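Local coordinates for protein thiol-disulfide isomerase and thioredoxins (Corynebacterium glutamicum, PDB 3LOR) that probably acts as a thioredoxin-fold thiol-disulfide oxidoreductase or isomerase, and can bind calcium, at residues K31-E36 / Q66-H71; Q52-H57 / I94-A99; F38-P43 / D78-E83; L70-E75 / A99-R104. One frame throughout, in Å; residues are numbered along the deposited sequence.

Interaction 1. Residues K31-E36 / Q66-H71; sequences KVVVVE and QVIGLH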
loop_
_atom_site.group_PDB
_atom_site.type_symbol
_atom_site.label_atom_id
_atom_site.label_comp_id
_atom_site.label_asym_id
_atom_site.label_seq_id
_atom_site.Cartn_x
_atom_site.Cartn_y
_atom_site.Cartn_z
ATOM N N LYS A 31 -18.881 18.501 19.429
ATOM C CA LYS A 31 -18.234 17.564 18.535
ATOM C C LYS A 31 -16.930 18.127 18.045
ATOM O O LYS A 31 -16.789 19.304 17.865
ATOM C CB LYS A 31 -19.088 17.326 17.312
ATOM C CG LYS A 31 -19.851 16.097 17.302
ATOM C CD LYS A 31 -21.142 16.262 17.966
ATOM C CE LYS A 31 -22.024 17.076 17.155
ATOM N NZ LYS A 31 -23.360 17.068 17.743
ATOM N N VAL A 32 -15.989 17.247 17.813
ATOM C CA VAL A 32 -14.810 17.577 17.062
ATOM C C VAL A 32 -15.166 17.734 15.598
ATOM O O VAL A 32 -15.892 16.966 15.076
ATOM C CB VAL A 32 -13.714 16.538 17.269
ATOM C CG1 VAL A 32 -12.558 16.819 16.423
ATOM C CG2 VAL A 32 -13.311 16.491 18.664
ATOM N N VAL A 33 -14.646 18.746 14.944
ATOM C CA VAL A 33 -14.976 18.990 13.563
ATOM C C VAL A 33 -13.789 18.815 12.670
ATOM O O VAL A 33 -12.749 19.353 12.905
ATOM C CB VAL A 33 -15.600 20.357 13.325
ATOM C CG1 VAL A 33 -16.023 20.509 11.955
ATOM C CG2 VAL A 33 -16.713 20.601 14.208
ATOM N N VAL A 34 -13.963 18.033 11.637
ATOM C CA VAL A 34 -12.933 17.866 10.661
ATOM C C VAL A 34 -13.382 18.485 9.374
ATOM O O VAL A 34 -14.336 18.058 8.821
ATOM C CB VAL A 34 -12.628 16.376 10.428
ATOM C CG1 VAL A 34 -11.602 16.176 9.401
ATOM C CG2 VAL A 34 -12.253 15.732 11.664
ATOM N N VAL A 35 -12.684 19.474 8.883
ATOM C CA VAL A 35 -13.042 20.040 7.624
ATOM C C VAL A 35 -11.998 19.722 6.593
ATOM O O VAL A 35 -10.871 20.080 6.740
ATOM C CB VAL A 35 -13.235 21.568 7.710
ATOM C CG1 VAL A 35 -13.723 22.102 6.468
ATOM C CG2 VAL A 35 -14.120 21.943 8.822
ATOM N N GLU A 36 -12.409 19.046 5.548
ATOM C CA GLU A 36 -11.543 18.690 4.466
ATOM C C GLU A 36 -11.713 19.674 3.328
ATOM O O GLU A 36 -12.689 19.679 2.672
ATOM C CB GLU A 36 -11.837 17.260 4.017
ATOM C CG GLU A 36 -10.941 16.704 2.967
ATOM C CD GLU A 36 -9.543 16.323 3.459
ATOM O OE1 GLU A 36 -8.588 16.578 2.766
ATOM O OE2 GLU A 36 -9.403 15.755 4.531
ATOM N N GLN A 66 -17.715 15.209 13.441
ATOM C CA GLN A 66 -18.344 15.588 12.201
ATOM C C GLN A 66 -17.340 15.893 11.102
ATOM O O GLN A 66 -16.488 16.685 11.264
ATOM C CB GLN A 66 -19.250 16.779 12.406
ATOM C CG GLN A 66 -20.041 17.173 11.214
ATOM C CD GLN A 66 -21.070 16.156 10.799
ATOM O OE1 GLN A 66 -22.003 15.905 11.505
ATOM N NE2 GLN A 66 -20.906 15.600 9.650
ATOM N N VAL A 67 -17.473 15.231 9.979
ATOM C CA VAL A 67 -16.677 15.515 8.804
ATOM C C VAL A 67 -17.464 16.397 7.875
ATOM O O VAL A 67 -18.603 16.160 7.615
ATOM C CB VAL A 67 -16.236 14.252 8.042
ATOM C CG1 VAL A 67 -15.343 14.577 6.958
ATOM C CG2 VAL A 67 -15.628 13.265 8.917
ATOM N N ILE A 68 -16.823 17.445 7.427
ATOM C CA ILE A 68 -17.342 18.356 6.450
ATOM C C ILE A 68 -16.401 18.550 5.305
ATOM O O ILE A 68 -15.221 18.740 5.470
ATOM C CB ILE A 68 -17.638 19.711 7.041
ATOM C CG1 ILE A 68 -18.638 19.604 8.159
ATOM C CG2 ILE A 68 -18.041 20.644 5.994
ATOM C CD1 ILE A 68 -18.466 20.577 9.134
ATOM N N GLY A 69 -16.960 18.498 4.124
ATOM C CA GLY A 69 -16.229 18.746 2.917
ATOM C C GLY A 69 -16.377 20.181 2.483
ATOM O O GLY A 69 -17.428 20.696 2.485
ATOM N N LEU A 70 -15.294 20.837 2.163
ATOM C CA LEU A 70 -15.392 22.171 1.641
ATOM C C LEU A 70 -14.685 22.268 0.337
ATOM O O LEU A 70 -13.515 22.095 0.266
ATOM C CB LEU A 70 -14.892 23.202 2.637
ATOM C CG LEU A 70 -14.961 24.653 2.260
ATOM C CD1 LEU A 70 -16.315 25.232 2.454
ATOM C CD2 LEU A 70 -13.943 25.415 2.974
ATOM N N HIS A 71 -15.430 22.549 -0.701
ATOM C CA HIS A 71 -14.871 22.638 -2.007
ATOM C C HIS A 71 -14.459 24.088 -2.196
ATOM O O HIS A 71 -15.287 24.922 -2.340
ATOM C CB HIS A 71 -15.925 22.263 -3.013
ATOM C CG HIS A 71 -15.392 21.938 -4.358
ATOM N ND1 HIS A 71 -16.040 22.274 -5.511
ATOM C CD2 HIS A 71 -14.268 21.300 -4.736
ATOM C CE1 HIS A 71 -15.345 21.861 -6.540
ATOM N NE2 HIS A 71 -14.260 21.276 -6.095
#
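The carbonyl oxygen of I68 is approached twice from the neighbouring strand: E36 N donates to it at 2.8 Å, and V35 CA points a hydrogen at the same I68 O from 3.3 Å. This is one rung of a five-bond ladder joining two parallel strands, with V33 level with Q66, V34 with V67, V35 with I68 and E36 with G69. Bonds run in turn from Q66 N to V32 O, V34 N to Q66 O and I68 N to V34 O. The last runs from L70 N to E36 O at 2.9 Å.

On one face V33 sets CG1 anti to its backbone N (chi1 -175°), which brings V33 CG1 within 3.7 Å of I68 CD1; farther along, V35 CG1 lies 4.2 Å from L70 CB. V67 faces the other way, onto A53, I56 and H57 of helix 43-59, which links the two strands as a beta-alpha-beta unit. The Q66 chain folds back at chi2, and Q66 NE2 donates to V67 O at 3.1 Å and also bonds E62 OE2, so two acceptors fix the rotation of this buried amide. The backbone thus supplies the directional bonds between these central strands, valine and isoleucine branches give most of the apolar cover, and the amide nitrogen of Q66, a polar group buried among them, is satisfied by V67 O and E62 OE2.

Interaction 2. Residues Q52-H57 / I94-A99; sequences QAQKIH and IKFPVA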
loop_
_atom_site.group_PDB
_atom_site.type_symbol
_atom_site.label_atom_id
_atom_site.label_comp_id
_atom_site.label_asym_id
_atom_site.label_seq_id
_atom_site.Cartn_x
_atom_site.Cartn_y
_atom_site.Cartn_z
ATOM N N GLN A 52 -9.348 9.766 2.895
ATOM C CA GLN A 52 -9.090 9.852 4.318
ATOM C C GLN A 52 -10.281 10.428 5.093
ATOM O O GLN A 52 -10.617 9.932 6.114
ATOM C CB GLN A 52 -7.863 10.701 4.556
ATOM C CG GLN A 52 -7.443 10.833 5.942
ATOM C CD GLN A 52 -6.015 11.355 6.078
ATOM O OE1 GLN A 52 -5.113 10.616 6.396
ATOM N NE2 GLN A 52 -5.831 12.615 5.838
ATOM N N ALA A 53 -10.908 11.455 4.562
ATOM C CA ALA A 53 -12.114 12.002 5.110
ATOM C C ALA A 53 -13.267 10.979 5.113
ATOM O O ALA A 53 -13.952 10.888 6.061
ATOM C CB ALA A 53 -12.478 13.231 4.392
ATOM N N GLN A 54 -13.424 10.208 4.055
ATOM C CA GLN A 54 -14.433 9.164 3.995
ATOM C C GLN A 54 -14.179 8.105 5.041
ATOM O O GLN A 54 -15.068 7.642 5.646
ATOM C CB GLN A 54 -14.525 8.493 2.637
ATOM C CG GLN A 54 -14.635 9.403 1.480
ATOM C CD GLN A 54 -14.957 8.706 0.192
ATOM O OE1 GLN A 54 -16.088 8.429 -0.085
ATOM N NE2 GLN A 54 -13.959 8.442 -0.600
ATOM N N LYS A 55 -12.932 7.758 5.249
ATOM C CA LYS A 55 -12.580 6.809 6.242
ATOM C C LYS A 55 -12.948 7.294 7.620
ATOM O O LYS A 55 -13.446 6.559 8.409
ATOM C CB LYS A 55 -11.103 6.487 6.175
ATOM C CG LYS A 55 -10.627 5.436 7.109
ATOM C CD LYS A 55 -9.127 5.294 7.041
ATOM C CE LYS A 55 -8.674 3.962 7.504
ATOM N NZ LYS A 55 -7.256 3.701 7.171
ATOM N N ILE A 56 -12.710 8.550 7.901
ATOM C CA ILE A 56 -13.079 9.082 9.163
ATOM C C ILE A 56 -14.585 9.001 9.334
ATOM O O ILE A 56 -15.058 8.584 10.326
ATOM C CB ILE A 56 -12.680 10.538 9.282
ATOM C CG1 ILE A 56 -11.179 10.703 9.322
ATOM C CG2 ILE A 56 -13.233 11.123 10.496
ATOM C CD1 ILE A 56 -10.747 12.089 9.126
ATOM N N HIS A 57 -15.306 9.385 8.313
ATOM C CA HIS A 57 -16.733 9.401 8.345
ATOM C C HIS A 57 -17.333 8.015 8.588
ATOM O O HIS A 57 -18.247 7.881 9.321
ATOM C CB HIS A 57 -17.228 9.964 7.043
ATOM C CG HIS A 57 -18.702 9.934 6.883
ATOM N ND1 HIS A 57 -19.547 10.719 7.616
ATOM C CD2 HIS A 57 -19.487 9.226 6.050
ATOM C CE1 HIS A 57 -20.783 10.503 7.241
ATOM N NE2 HIS A 57 -20.774 9.602 6.289
ATOM N N ILE A 94 -19.081 9.994 -1.837
ATOM C CA ILE A 94 -18.891 10.794 -0.646
ATOM C C ILE A 94 -20.220 10.978 0.052
ATOM O O ILE A 94 -21.155 11.424 -0.505
ATOM C CB ILE A 94 -18.271 12.152 -0.976
ATOM C CG1 ILE A 94 -16.832 11.996 -1.429
ATOM C CG2 ILE A 94 -18.352 13.086 0.185
ATOM C CD1 ILE A 94 -16.411 13.011 -2.320
ATOM N N LYS A 95 -20.303 10.566 1.286
ATOM C CA LYS A 95 -21.543 10.667 1.992
ATOM C C LYS A 95 -21.605 11.729 3.079
ATOM O O LYS A 95 -22.618 11.939 3.648
ATOM C CB LYS A 95 -21.918 9.305 2.532
ATOM C CG LYS A 95 -22.505 8.442 1.503
ATOM C CD LYS A 95 -22.545 7.054 1.980
ATOM C CE LYS A 95 -23.445 6.190 1.125
ATOM N NZ LYS A 95 -24.250 5.173 1.884
ATOM N N PHE A 96 -20.498 12.365 3.380
ATOM C CA PHE A 96 -20.467 13.446 4.326
ATOM C C PHE A 96 -20.920 14.748 3.718
ATOM O O PHE A 96 -20.892 14.923 2.561
ATOM C CB PHE A 96 -19.094 13.551 4.991
ATOM C CG PHE A 96 -17.956 13.745 4.059
ATOM C CD1 PHE A 96 -17.134 12.721 3.749
ATOM C CD2 PHE A 96 -17.680 14.959 3.530
ATOM C CE1 PHE A 96 -16.092 12.916 2.949
ATOM C CE2 PHE A 96 -16.639 15.126 2.720
ATOM C CZ PHE A 96 -15.853 14.114 2.437
ATOM N N PRO A 97 -21.324 15.685 4.518
ATOM C CA PRO A 97 -21.799 16.941 3.964
ATOM C C PRO A 97 -20.699 17.775 3.288
ATOM O O PRO A 97 -19.613 17.904 3.766
ATOM C CB PRO A 97 -22.384 17.642 5.163
ATOM C CG PRO A 97 -22.364 16.718 6.204
ATOM C CD PRO A 97 -21.482 15.640 5.957
ATOM N N VAL A 98 -21.022 18.289 2.131
ATOM C CA VAL A 98 -20.101 19.035 1.342
ATOM C C VAL A 98 -20.616 20.427 1.117
ATOM O O VAL A 98 -21.709 20.613 0.701
ATOM C CB VAL A 98 -19.902 18.391 0.021
ATOM C CG1 VAL A 98 -18.975 19.132 -0.761
ATOM C CG2 VAL A 98 -19.509 17.003 0.171
ATOM N N ALA A 99 -19.788 21.397 1.390
ATOM C CA ALA A 99 -20.109 22.762 1.143
ATOM C C ALA A 99 -19.184 23.360 0.129
ATOM O O ALA A 99 -18.071 22.969 -0.017
ATOM C CB ALA A 99 -20.059 23.538 2.379
#
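F96 reaches from the loop before strand 98-101 to helix 43-59, a helix packed against the central sheet of the thioredoxin fold, and it touches H57, A53 and Q54 in turn. F96 CB lies over one face of the H57 imidazole, 4.1 Å from the ring centroid and 17° off its normal, a CH-pi contact displaced toward the rim. From there CG stands between the backbone N and the carbonyl carbon (chi1 58°), a setting that carries the phenyl ring to A53 and Q54 while it stays beside H57 CB. F96 CE1 then comes within 3.9 Å of A53 CB and within 4.0 Å of Q54 N, with the CG of Q54 close by. At the tip, F96 CZ rests 4.0 Å from A53 CB.

Its own loop covers the ring as well: I94 CG2 sits 3.4 Å above the ring plane, over the centre. V67 of strand 65-71 packs on the same phenylalanine, so helix, strand and loop meet around it. Polar bonds lie at the backbone, where N19 ND2 binds F96 O and N19 OD1 takes V98 N. Toward the more exposed end, K95 crosses H57 at about a right angle and leads its amine away, leaving K95 CB 3.9 Å from H57 NE2.

Interaction 3. Residues F38-P43 / D78-E83; sequences FQMLCP and DVMTPE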
loop_
_atom_site.group_PDB
_atom_site.type_symbol
_atom_site.label_atom_id
_atom_site.label_comp_id
_atom_site.label_asym_id
_atom_site.label_seq_id
_atom_site.Cartn_x
_atom_site.Cartn_y
_atom_site.Cartn_z
ATOM N N PHE A 38 -10.883 20.883 -0.251
ATOM C CA PHE A 38 -10.452 20.182 -1.426
ATOM C C PHE A 38 -10.821 20.811 -2.746
ATOM O O PHE A 38 -11.680 21.629 -2.818
ATOM C CB PHE A 38 -10.941 18.748 -1.398
ATOM C CG PHE A 38 -12.381 18.604 -1.665
ATOM C CD1 PHE A 38 -12.811 18.115 -2.851
ATOM C CD2 PHE A 38 -13.308 18.975 -0.733
ATOM C CE1 PHE A 38 -14.108 17.992 -3.083
ATOM C CE2 PHE A 38 -14.604 18.849 -0.973
ATOM C CZ PHE A 38 -15.018 18.367 -2.137
ATOM N N GLN A 39 -10.151 20.375 -3.787
ATOM C CA GLN A 39 -10.568 20.619 -5.147
ATOM C C GLN A 39 -10.836 19.263 -5.767
ATOM O O GLN A 39 -10.118 18.340 -5.528
ATOM C CB GLN A 39 -9.521 21.401 -5.945
ATOM C CG GLN A 39 -9.659 22.882 -5.869
ATOM C CD GLN A 39 -8.671 23.657 -6.690
ATOM O OE1 GLN A 39 -8.893 24.795 -6.964
ATOM N NE2 GLN A 39 -7.594 23.048 -7.079
HETATM N N MSE A 40 -11.879 19.153 -6.555
HETATM C CA MSE A 40 -12.241 17.886 -7.156
HETATM C C MSE A 40 -11.213 17.335 -8.125
HETATM O O MSE A 40 -11.195 16.188 -8.378
HETATM C CB MSE A 40 -13.636 17.918 -7.777
HETATM C CG MSE A 40 -13.886 18.989 -8.798
HETATM SE SE MSE A 40 -15.601 19.012 -9.550
HETATM C CE MSE A 40 -15.561 17.331 -10.286
ATOM N N LEU A 41 -10.389 18.195 -8.681
ATOM C CA LEU A 41 -9.397 17.797 -9.649
ATOM C C LEU A 41 -7.962 17.854 -9.176
ATOM O O LEU A 41 -7.083 17.869 -9.962
ATOM C CB LEU A 41 -9.553 18.538 -10.968
ATOM C CG LEU A 41 -10.824 18.338 -11.768
ATOM C CD1 LEU A 41 -11.015 19.247 -12.876
ATOM C CD2 LEU A 41 -11.064 16.942 -12.164
ATOM N N CYS A 42 -7.744 17.886 -7.889
ATOM C CA CYS A 42 -6.429 17.913 -7.328
ATOM C C CYS A 42 -6.067 16.504 -6.902
ATOM O O CYS A 42 -6.806 15.847 -6.245
ATOM C CB CYS A 42 -6.389 18.885 -6.160
ATOM S SG CYS A 42 -5.160 18.575 -4.990
ATOM N N PRO A 43 -4.910 16.054 -7.323
ATOM C CA PRO A 43 -4.486 14.685 -7.104
ATOM C C PRO A 43 -4.356 14.343 -5.645
ATOM O O PRO A 43 -4.707 13.270 -5.269
ATOM C CB PRO A 43 -3.126 14.647 -7.766
ATOM C CG PRO A 43 -3.138 15.724 -8.690
ATOM C CD PRO A 43 -3.938 16.787 -8.123
ATOM N N ASP A 78 -14.413 27.387 -14.139
ATOM C CA ASP A 78 -15.419 27.042 -15.121
ATOM C C ASP A 78 -15.610 25.560 -15.274
ATOM O O ASP A 78 -16.647 25.103 -15.609
ATOM C CB ASP A 78 -15.132 27.685 -16.460
ATOM C CG ASP A 78 -13.769 27.403 -16.949
ATOM O OD1 ASP A 78 -12.997 26.730 -16.264
ATOM O OD2 ASP A 78 -13.437 27.878 -18.024
ATOM N N VAL A 79 -14.552 24.844 -15.010
ATOM C CA VAL A 79 -14.552 23.422 -14.983
ATOM C C VAL A 79 -14.953 22.744 -13.650
ATOM O O VAL A 79 -15.305 21.599 -13.631
ATOM C CB VAL A 79 -13.199 23.012 -15.392
ATOM C CG1 VAL A 79 -12.826 21.765 -14.807
ATOM C CG2 VAL A 79 -13.112 23.006 -16.825
HETATM N N MSE A 80 -14.859 23.453 -12.541
HETATM C CA MSE A 80 -15.090 22.859 -11.253
HETATM C C MSE A 80 -16.303 23.476 -10.604
HETATM O O MSE A 80 -16.280 23.870 -9.477
HETATM C CB MSE A 80 -13.868 22.953 -10.337
HETATM C CG MSE A 80 -12.714 22.027 -10.670
HETATM SE SE MSE A 80 -11.307 21.881 -9.363
HETATM C CE MSE A 80 -9.861 22.582 -10.203
ATOM N N THR A 81 -17.381 23.528 -11.340
ATOM C CA THR A 81 -18.607 24.098 -10.853
ATOM C C THR A 81 -19.285 23.220 -9.834
ATOM O O THR A 81 -18.951 22.109 -9.678
ATOM C CB THR A 81 -19.621 24.358 -11.973
ATOM O OG1 THR A 81 -20.027 23.125 -12.533
ATOM C CG2 THR A 81 -19.036 25.210 -13.023
ATOM N N PRO A 82 -20.290 23.762 -9.185
ATOM C CA PRO A 82 -21.095 23.022 -8.247
ATOM C C PRO A 82 -21.795 21.856 -8.897
ATOM O O PRO A 82 -21.952 20.881 -8.237
ATOM C CB PRO A 82 -22.064 24.067 -7.758
ATOM C CG PRO A 82 -21.309 25.286 -7.802
ATOM C CD PRO A 82 -20.366 25.197 -8.914
ATOM N N GLU A 83 -22.205 21.961 -10.145
ATOM C CA GLU A 83 -22.774 20.830 -10.863
ATOM C C GLU A 83 -21.799 19.699 -11.078
ATOM O O GLU A 83 -22.122 18.569 -10.888
ATOM C CB GLU A 83 -23.322 21.272 -12.199
#
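M80 and L41 meet through aliphatic contacts, with M40 and V79 completing the group. M40 and M80, both modelled as selenomethionine, slide past each other in opposite directions, M40 CG lying 3.8 Å from M80 CG. L41 CD1 enters beside them, 3.7 Å from V79 CG1 and 3.9 Å from M80 CG, its chain crossing V79 at about a right angle.

The selenium end of M80 packs on the Q39 side chain and the L41 backbone. M80 SE is 3.9 Å from L41 N and equally near the CB of Q39. Beyond it the chain bends at chi3 (-115°), swinging the methyl over the flat of the Q39 amide, where M80 CE is 3.9 Å from Q39 CD. That amide is held by bonds elsewhere, Q39 OE1 to F74 N and, weakly, Q39 NE2 to E75 OE2, so the methyl rests on an amide whose turn is set mainly by F74 N.

Between subunits, M40 and L41 pack on L41 and M40 of a third subunit, which makes this patch part of an interface. Residues Q39 to C42 form a type I beta turn, and C42 is the N-cap of helix 43-59. With C45 it forms a CxxC sequence at a helix start, consistent with the redox motif of thioredoxin-like proteins.

Interaction 4. Residues L70-E75 / A99-R104; sequences LHSVFE and AVDMPR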
loop_
_atom_site.group_PDB
_atom_site.type_symbol
_atom_site.label_atom_id
_atom_site.label_comp_id
_atom_site.label_asym_id
_atom_site.label_seq_id
_atom_site.Cartn_x
_atom_site.Cartn_y
_atom_site.Cartn_z
ATOM N N LEU A 70 -15.294 20.837 2.163
ATOM C CA LEU A 70 -15.392 22.171 1.641
ATOM C C LEU A 70 -14.685 22.268 0.337
ATOM O O LEU A 70 -13.515 22.095 0.266
ATOM C CB LEU A 70 -14.892 23.202 2.637
ATOM C CG LEU A 70 -14.961 24.653 2.260
ATOM C CD1 LEU A 70 -16.315 25.232 2.454
ATOM C CD2 LEU A 70 -13.943 25.415 2.974
ATOM N N HIS A 71 -15.430 22.549 -0.701
ATOM C CA HIS A 71 -14.871 22.638 -2.007
ATOM C C HIS A 71 -14.459 24.088 -2.196
ATOM O O HIS A 71 -15.287 24.922 -2.340
ATOM C CB HIS A 71 -15.925 22.263 -3.013
ATOM C CG HIS A 71 -15.392 21.938 -4.358
ATOM N ND1 HIS A 71 -16.040 22.274 -5.511
ATOM C CD2 HIS A 71 -14.268 21.300 -4.736
ATOM C CE1 HIS A 71 -15.345 21.861 -6.540
ATOM N NE2 HIS A 71 -14.260 21.276 -6.095
ATOM N N SER A 72 -13.173 24.357 -2.130
ATOM C CA SER A 72 -12.625 25.662 -2.388
ATOM C C SER A 72 -11.851 25.679 -3.663
ATOM O O SER A 72 -10.721 25.314 -3.692
ATOM C CB SER A 72 -11.662 26.069 -1.287
ATOM O OG SER A 72 -12.254 26.100 -0.069
ATOM N N VAL A 73 -12.482 26.146 -4.706
ATOM C CA VAL A 73 -11.891 26.155 -6.009
ATOM C C VAL A 73 -11.223 27.480 -6.214
ATOM O O VAL A 73 -11.846 28.479 -6.109
ATOM C CB VAL A 73 -12.977 26.046 -7.052
ATOM C CG1 VAL A 73 -12.453 26.145 -8.415
ATOM C CG2 VAL A 73 -13.805 24.838 -6.849
ATOM N N PHE A 74 -9.937 27.458 -6.466
ATOM C CA PHE A 74 -9.179 28.649 -6.714
ATOM C C PHE A 74 -8.522 28.728 -8.080
ATOM O O PHE A 74 -7.865 29.684 -8.398
ATOM C CB PHE A 74 -8.185 28.878 -5.609
ATOM C CG PHE A 74 -7.178 27.847 -5.512
ATOM C CD1 PHE A 74 -6.024 27.947 -6.192
ATOM C CD2 PHE A 74 -7.383 26.764 -4.752
ATOM C CE1 PHE A 74 -5.095 26.994 -6.094
ATOM C CE2 PHE A 74 -6.450 25.801 -4.657
ATOM C CZ PHE A 74 -5.317 25.915 -5.341
ATOM N N GLU A 75 -8.715 27.715 -8.889
ATOM C CA GLU A 75 -8.234 27.735 -10.237
ATOM C C GLU A 75 -9.247 26.991 -11.093
ATOM O O GLU A 75 -9.931 26.144 -10.601
ATOM C CB GLU A 75 -6.826 27.136 -10.322
ATOM C CG GLU A 75 -6.743 25.721 -9.874
ATOM C CD GLU A 75 -5.335 25.178 -9.728
ATOM O OE1 GLU A 75 -4.360 25.839 -10.087
ATOM O OE2 GLU A 75 -5.216 24.058 -9.254
ATOM N N ALA A 99 -19.788 21.397 1.390
ATOM C CA ALA A 99 -20.109 22.762 1.143
ATOM C C ALA A 99 -19.184 23.360 0.129
ATOM O O ALA A 99 -18.071 22.969 -0.017
ATOM C CB ALA A 99 -20.059 23.538 2.379
ATOM N N VAL A 100 -19.688 24.343 -0.560
ATOM C CA VAL A 100 -18.972 25.097 -1.528
ATOM C C VAL A 100 -18.562 26.422 -0.870
ATOM O O VAL A 100 -19.376 27.149 -0.406
ATOM C CB VAL A 100 -19.908 25.349 -2.697
ATOM C CG1 VAL A 100 -19.328 26.260 -3.712
ATOM C CG2 VAL A 100 -20.349 24.070 -3.303
ATOM N N ASP A 101 -17.278 26.694 -0.847
ATOM C CA ASP A 101 -16.688 27.893 -0.290
ATOM C C ASP A 101 -17.189 29.115 -1.057
ATOM O O ASP A 101 -17.213 29.121 -2.235
ATOM C CB ASP A 101 -15.159 27.737 -0.356
ATOM C CG ASP A 101 -14.381 28.791 0.430
ATOM O OD1 ASP A 101 -14.964 29.678 1.003
ATOM O OD2 ASP A 101 -13.162 28.737 0.414
HETATM N N MSE A 102 -17.616 30.141 -0.365
HETATM C CA MSE A 102 -18.158 31.302 -1.006
HETATM C C MSE A 102 -17.128 32.021 -1.814
HETATM O O MSE A 102 -16.070 32.338 -1.360
HETATM C CB MSE A 102 -18.704 32.252 0.030
HETATM C CG MSE A 102 -19.188 33.577 -0.539
HETATM SE SE MSE A 102 -20.847 33.360 -1.377
HETATM C CE MSE A 102 -21.789 33.310 0.179
ATOM N N PRO A 103 -17.457 32.235 -3.053
ATOM C CA PRO A 103 -16.591 32.956 -3.952
ATOM C C PRO A 103 -16.576 34.440 -3.641
ATOM O O PRO A 103 -17.531 34.960 -3.142
ATOM C CB PRO A 103 -17.216 32.680 -5.288
ATOM C CG PRO A 103 -18.509 32.371 -5.008
ATOM C CD PRO A 103 -18.608 31.703 -3.752
ATOM N N ARG A 104 -15.462 35.077 -3.907
ATOM C CA ARG A 104 -15.304 36.505 -3.764
ATOM C C ARG A 104 -15.244 37.140 -5.135
ATOM O O ARG A 104 -14.477 36.747 -5.959
ATOM C CB ARG A 104 -14.025 36.834 -3.010
ATOM C CG ARG A 104 -13.969 36.404 -1.582
ATOM C CD ARG A 104 -12.568 36.107 -1.177
ATOM N NE ARG A 104 -11.765 37.290 -1.191
ATOM C CZ ARG A 104 -10.550 37.412 -1.678
ATOM N NH1 ARG A 104 -9.909 36.411 -2.193
ATOM N NH2 ARG A 104 -9.964 38.576 -1.610
#
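S72 OG donates to D101 OD2 at 2.8 Å, the one side-chain hydrogen bond between residues 70-75 and 99-104. The hydroxyl meets the anti side of the carboxylate, 21° out of its plane. D101 OD2 also receives M113 N and D101 OD1 receives T112 N, so three donors grip this buried carboxylate; such a setting would probably favour its charged form.

Among the backbone bonds, H71 N reaches A99 O at 2.8 Å. A99 O is approached as well by the CA-H of L70, with L70 CA at 3.3 Å. One step on, D101 N bonds H71 O at 3.1 Å as the parallel pairing ends.

Apolar contact comes from L70, whose CG is anti to the backbone N (chi1 -178°). The L70 CD1 methyl packs 4.1 Å from A99 CB and also lies against the backbone N of D101, at 3.7 Å.

H71 points to the opposite face, where its NE2 bonds M40 N, its ring meets that of F38, and L85 of helix 82-91 packs on it. Helix 111-115 thus lies against the L70 and D101 side, while helix 82-91, the crossover of the beta-alpha-beta unit that joins strands 65-71 and 98-101, covers the H71 and V100 side, and strand 14-17 continues the sheet beyond strand 98-101.

Overall arrangement
From the N terminus, after strand 14-17 and helix 25-28, strand 32-38 is closed on strand 65-71 by interaction 1, once the chain has passed through helix 43-59. The turn at 38-43 opens interaction 3, which closes at 78-83, the approach to helix 82-91. Helix 43-59 opens interaction 2, closing at 94-99, and interaction 4 then joins 70-75 to 99-104. No loop nests inside another: 1 crosses 2 and 3, 2 crosses 3 and 4, and 3 crosses 4, while 4 begins where 1 ends, sharing L70 and H71. Interactions 1 and 4 build consecutive sheet pairs, 2 ties helix 43-59 to the loop before strand 98-101, and 3 ties the turn that leads into the CxxC sequence to the start of helix 82-91.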